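PDB 5JP2: F-BAR domain only protein 1 from Danio rerio, which probably acts at an early step of clathrin-mediated endocytosis, and through its mu homology domain binds a peptide of Eps15. Local coordinates for residues E15-A29 / R265-K279. Numbering follows the deposited sequence.
Sequences ESWPVAAAITEYINA and RYRMSLVKKRFATGK
In one of two modelled conformers of Trp17, the poorly ordered Arg265 guanidinium lies flat on one indole face, planes 28° apart, Arg265 CZ 3.8 Å from the centroid of the Trp17 six-membered ring in a cation-pi contact. In its own plane the guanidinium sends NH1 to Glu15 O, from above the carbonyl plane. The Tyr266 ring reaches the Trp17 edge obliquely, Tyr266 CE2 standing 3.3 Å from Trp17 CE3. Pro18 CB rests on one face of the Arg267 guanidinium; at its edge a water joins NH2 to Glu15 OE1 and Ser16 O, and an acidic peptide side chain pairs with NH2. Arg274, its CG between backbone N and carbonyl carbon (chi1 59°), runs extended alongside Thr24, and Arg274 NE-H points almost straight (165°) at Thr24 OG1, 3.2 Å from NE and near the guanidinium plane. Arg274 NH2 bonds to the peptide backbone, and its guanidinium makes a cation-pi contact with a peptide aromatic. A leucine here would probably leave Thr24 OG1 without this donor and cost the peptide both contacts. On the other face Met268 SD packs 3.8 Å from Ala21 CB. The strands are parallel: Ala21 N bonds to Leu270 O, and Lys272 N to Ala21 O. First and last of the domain, they adjoin mid-sheet between strands 39-52 and 242-250. Helix 55-61 and strand 258-261 pack on the Trp17, Tyr266 and Met268 side, while the Arg274 side receives the peptide.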
# COMPACT_ATOMS: atom_id res chain seq x y z
N GLU B 15 -22.88 -9.52 -24.07
CA GLU B 15 -21.51 -9.93 -23.76
C GLU B 15 -21.18 -9.64 -22.30
O GLU B 15 -21.71 -8.71 -21.69
CB GLU B 15 -20.50 -9.23 -24.68
CG GLU B 15 -20.68 -7.74 -24.83
CD GLU B 15 -19.51 -7.09 -25.55
OE1 GLU B 15 -18.41 -7.66 -25.55
OE2 GLU B 15 -19.69 -6.00 -26.13
N SER B 16 -20.30 -10.47 -21.73
CA SER B 16 -19.85 -10.27 -20.36
C SER B 16 -19.07 -8.97 -20.24
O SER B 16 -18.23 -8.67 -21.08
CB SER B 16 -18.99 -11.45 -19.91
OG SER B 16 -18.89 -11.48 -18.50
N TRP B 17 -19.34 -8.22 -19.18
CA TRP B 17 -18.79 -6.87 -19.12
C TRP B 17 -17.59 -6.81 -18.19
O TRP B 17 -17.62 -7.42 -17.11
CB TRP B 17 -19.87 -5.90 -18.65
CG TRP B 17 -21.11 -5.95 -19.48
CD1 TRP B 17 -21.19 -5.77 -20.83
CD2 TRP B 17 -22.45 -6.17 -19.02
NE1 TRP B 17 -22.50 -5.88 -21.24
CE2 TRP B 17 -23.29 -6.12 -20.14
CE3 TRP B 17 -23.01 -6.41 -17.77
CZ2 TRP B 17 -24.66 -6.30 -20.05
CZ3 TRP B 17 -24.38 -6.59 -17.68
CH2 TRP B 17 -25.19 -6.53 -18.81
N PRO B 18 -16.53 -6.10 -18.56
CA PRO B 18 -15.33 -6.05 -17.72
C PRO B 18 -15.37 -4.94 -16.68
O PRO B 18 -15.82 -3.82 -16.94
CB PRO B 18 -14.22 -5.79 -18.74
CG PRO B 18 -14.89 -4.92 -19.76
CD PRO B 18 -16.32 -5.40 -19.85
N VAL B 19 -14.82 -5.24 -15.50
CA VAL B 19 -14.48 -4.22 -14.51
C VAL B 19 -13.07 -4.51 -14.02
O VAL B 19 -12.53 -5.59 -14.22
CB VAL B 19 -15.46 -4.17 -13.31
CG1 VAL B 19 -16.88 -3.87 -13.78
CG2 VAL B 19 -15.42 -5.43 -12.49
N ALA B 20 -12.46 -3.51 -13.38
CA ALA B 20 -11.13 -3.65 -12.81
C ALA B 20 -11.11 -3.13 -11.38
O ALA B 20 -11.85 -2.22 -11.02
CB ALA B 20 -10.11 -2.89 -13.66
N ALA B 21 -10.25 -3.73 -10.56
CA ALA B 21 -10.10 -3.40 -9.15
C ALA B 21 -8.68 -2.92 -8.86
O ALA B 21 -7.74 -3.26 -9.58
CB ALA B 21 -10.43 -4.60 -8.27
N ALA B 22 -8.53 -2.11 -7.82
CA ALA B 22 -7.22 -1.67 -7.36
C ALA B 22 -7.19 -1.71 -5.85
O ALA B 22 -8.07 -1.14 -5.19
CB ALA B 22 -6.87 -0.26 -7.85
N ILE B 23 -6.18 -2.38 -5.31
CA ILE B 23 -5.96 -2.52 -3.88
C ILE B 23 -4.72 -1.72 -3.56
O ILE B 23 -3.64 -2.03 -4.08
CB ILE B 23 -5.80 -4.00 -3.48
CG1 ILE B 23 -7.06 -4.79 -3.78
CG2 ILE B 23 -5.44 -4.13 -2.04
CD1 ILE B 23 -6.92 -6.26 -3.50
N THR B 24 -4.87 -0.68 -2.74
CA THR B 24 -3.80 0.23 -2.38
C THR B 24 -3.61 0.20 -0.87
O THR B 24 -4.58 0.32 -0.13
CB THR B 24 -4.12 1.64 -2.84
OG1 THR B 24 -4.41 1.60 -4.24
CG2 THR B 24 -2.96 2.55 -2.62
N GLU B 25 -2.38 0.01 -0.41
CA GLU B 25 -2.12 -0.13 1.01
C GLU B 25 -0.94 0.73 1.44
O GLU B 25 0.08 0.76 0.76
CB GLU B 25 -1.89 -1.59 1.38
CG GLU B 25 -3.15 -2.38 1.36
CD GLU B 25 -2.99 -3.78 1.87
OE1 GLU B 25 -1.88 -4.14 2.26
OE2 GLU B 25 -3.97 -4.52 1.86
N TYR B 26 -1.09 1.44 2.55
CA TYR B 26 -0.00 2.16 3.19
C TYR B 26 0.34 1.52 4.53
O TYR B 26 -0.54 1.05 5.25
CB TYR B 26 -0.34 3.63 3.39
CG TYR B 26 -0.44 4.38 2.11
CD1 TYR B 26 0.67 4.95 1.54
CD2 TYR B 26 -1.65 4.50 1.47
CE1 TYR B 26 0.57 5.63 0.35
CE2 TYR B 26 -1.76 5.18 0.29
CZ TYR B 26 -0.65 5.74 -0.27
OH TYR B 26 -0.78 6.42 -1.45
N ILE B 27 1.62 1.50 4.86
CA ILE B 27 2.05 0.85 6.08
C ILE B 27 2.87 1.81 6.93
O ILE B 27 3.81 2.44 6.45
CB ILE B 27 2.83 -0.46 5.80
CG1 ILE B 27 3.20 -1.13 7.12
CG2 ILE B 27 4.03 -0.22 4.90
CD1 ILE B 27 3.65 -2.54 7.00
N ASN B 28 2.48 1.94 8.19
CA ASN B 28 3.22 2.67 9.19
C ASN B 28 3.81 1.66 10.16
O ASN B 28 3.17 0.66 10.48
CB ASN B 28 2.34 3.66 9.94
CG ASN B 28 1.97 4.86 9.11
OD1 ASN B 28 2.64 5.20 8.15
ND2 ASN B 28 0.94 5.55 9.52
N ALA B 29 5.04 1.88 10.59
CA ALA B 29 5.65 0.93 11.49
C ALA B 29 6.61 1.66 12.41
O ALA B 29 7.11 2.73 12.08
CB ALA B 29 6.37 -0.18 10.73
N ARG B 265 -21.51 -12.98 -14.92
CA ARG B 265 -22.07 -11.95 -15.80
C ARG B 265 -21.09 -10.82 -16.02
O ARG B 265 -21.17 -10.12 -17.03
CB ARG B 265 -23.36 -11.41 -15.21
CG ARG B 265 -24.21 -10.61 -16.19
CD ARG B 265 -24.82 -11.50 -17.27
NE ARG B 265 -25.40 -10.74 -18.38
CZ ARG B 265 -24.70 -10.06 -19.28
NH1 ARG B 265 -23.38 -10.03 -19.21
NH2 ARG B 265 -25.32 -9.41 -20.25
N TYR B 266 -20.18 -10.61 -15.08
CA TYR B 266 -19.11 -9.65 -15.20
C TYR B 266 -17.80 -10.40 -15.06
O TYR B 266 -17.74 -11.48 -14.47
CB TYR B 266 -19.21 -8.57 -14.11
CG TYR B 266 -20.49 -7.76 -14.15
CD1 TYR B 266 -21.65 -8.21 -13.56
CD2 TYR B 266 -20.51 -6.53 -14.76
CE1 TYR B 266 -22.79 -7.47 -13.60
CE2 TYR B 266 -21.66 -5.78 -14.80
CZ TYR B 266 -22.79 -6.26 -14.22
OH TYR B 266 -23.92 -5.52 -14.27
N ARG B 267 -16.74 -9.84 -15.61
CA ARG B 267 -15.43 -10.44 -15.44
C ARG B 267 -14.42 -9.38 -15.05
O ARG B 267 -14.54 -8.22 -15.44
CB ARG B 267 -14.98 -11.20 -16.70
CG ARG B 267 -14.83 -10.34 -17.90
CD ARG B 267 -14.49 -11.14 -19.14
NE ARG B 267 -14.70 -10.28 -20.29
CZ ARG B 267 -13.85 -9.34 -20.66
NH1 ARG B 267 -12.72 -9.16 -20.01
NH2 ARG B 267 -14.15 -8.58 -21.69
N MET B 268 -13.41 -9.80 -14.31
CA MET B 268 -12.43 -8.87 -13.77
C MET B 268 -11.30 -8.74 -14.76
O MET B 268 -10.51 -9.67 -14.96
CB MET B 268 -11.91 -9.34 -12.41
CG MET B 268 -11.04 -8.30 -11.76
SD MET B 268 -11.93 -7.08 -10.78
CE MET B 268 -12.26 -8.07 -9.38
N SER B 269 -11.22 -7.57 -15.40
CA SER B 269 -10.18 -7.33 -16.39
C SER B 269 -8.79 -7.38 -15.77
O SER B 269 -7.84 -7.82 -16.43
CB SER B 269 -10.41 -5.98 -17.07
OG SER B 269 -9.35 -5.67 -17.94
N LEU B 270 -8.66 -6.97 -14.51
CA LEU B 270 -7.37 -6.80 -13.88
C LEU B 270 -7.57 -6.42 -12.41
O LEU B 270 -8.55 -5.77 -12.06
CB LEU B 270 -6.58 -5.71 -14.60
CG LEU B 270 -5.22 -5.22 -14.18
CD1 LEU B 270 -4.47 -4.78 -15.41
CD2 LEU B 270 -5.39 -4.05 -13.28
N VAL B 271 -6.59 -6.76 -11.59
CA VAL B 271 -6.55 -6.33 -10.20
C VAL B 271 -5.16 -5.79 -9.94
O VAL B 271 -4.20 -6.55 -9.85
CB VAL B 271 -6.87 -7.45 -9.21
CG1 VAL B 271 -6.77 -6.93 -7.80
CG2 VAL B 271 -8.25 -7.97 -9.45
N LYS B 272 -5.07 -4.48 -9.73
CA LYS B 272 -3.81 -3.81 -9.48
C LYS B 272 -3.59 -3.73 -7.98
O LYS B 272 -4.49 -3.32 -7.24
CB LYS B 272 -3.84 -2.41 -10.10
CG LYS B 272 -2.51 -1.70 -10.10
CD LYS B 272 -2.55 -0.44 -10.96
CE LYS B 272 -1.21 0.29 -10.94
NZ LYS B 272 -1.21 1.54 -11.76
N LYS B 273 -2.43 -4.20 -7.53
CA LYS B 273 -2.05 -4.19 -6.12
C LYS B 273 -0.79 -3.37 -5.92
O LYS B 273 0.24 -3.65 -6.55
CB LYS B 273 -1.83 -5.61 -5.61
CG LYS B 273 -2.93 -6.52 -5.94
CD LYS B 273 -2.76 -7.83 -5.28
CE LYS B 273 -3.76 -8.82 -5.83
NZ LYS B 273 -3.92 -9.99 -4.96
N ARG B 274 -0.86 -2.35 -5.07
CA ARG B 274 0.28 -1.49 -4.80
C ARG B 274 0.35 -1.14 -3.32
O ARG B 274 -0.68 -1.03 -2.65
CB ARG B 274 0.24 -0.22 -5.63
CG ARG B 274 -0.99 0.61 -5.43
CD ARG B 274 -0.99 1.81 -6.34
NE ARG B 274 -2.05 2.75 -6.01
CZ ARG B 274 -2.19 3.95 -6.56
NH1 ARG B 274 -1.33 4.35 -7.48
NH2 ARG B 274 -3.18 4.74 -6.19
N PHE B 275 1.56 -0.97 -2.82
CA PHE B 275 1.71 -0.53 -1.45
C PHE B 275 2.90 0.40 -1.32
O PHE B 275 3.79 0.43 -2.16
CB PHE B 275 1.83 -1.73 -0.51
CG PHE B 275 2.99 -2.62 -0.78
CD1 PHE B 275 4.27 -2.26 -0.41
CD2 PHE B 275 2.80 -3.85 -1.37
CE1 PHE B 275 5.33 -3.09 -0.63
CE2 PHE B 275 3.86 -4.69 -1.59
CZ PHE B 275 5.12 -4.31 -1.22
N ALA B 276 2.89 1.19 -0.25
CA ALA B 276 3.94 2.15 0.00
C ALA B 276 4.08 2.36 1.50
O ALA B 276 3.16 2.14 2.27
CB ALA B 276 3.66 3.48 -0.69
N THR B 277 5.26 2.82 1.90
CA THR B 277 5.48 3.20 3.28
C THR B 277 4.82 4.53 3.57
O THR B 277 4.80 5.43 2.74
CB THR B 277 6.97 3.32 3.60
OG1 THR B 277 7.60 4.16 2.64
CG2 THR B 277 7.62 2.01 3.63
N GLY B 278 4.25 4.64 4.75
CA GLY B 278 3.94 5.92 5.33
C GLY B 278 5.12 6.33 6.19
O GLY B 278 6.24 6.49 5.69
N LYS B 279 4.86 6.61 7.45
CA LYS B 279 5.93 6.74 8.44
C LYS B 279 6.38 5.35 8.87
O LYS B 279 5.63 4.62 9.52
CB LYS B 279 5.43 7.56 9.62
CG LYS B 279 6.50 7.99 10.58
CD LYS B 279 5.94 8.94 11.64
CE LYS B 279 4.97 8.22 12.56
NZ LYS B 279 4.27 9.16 13.48
O HOH W 1 -16.45 -8.50 -23.62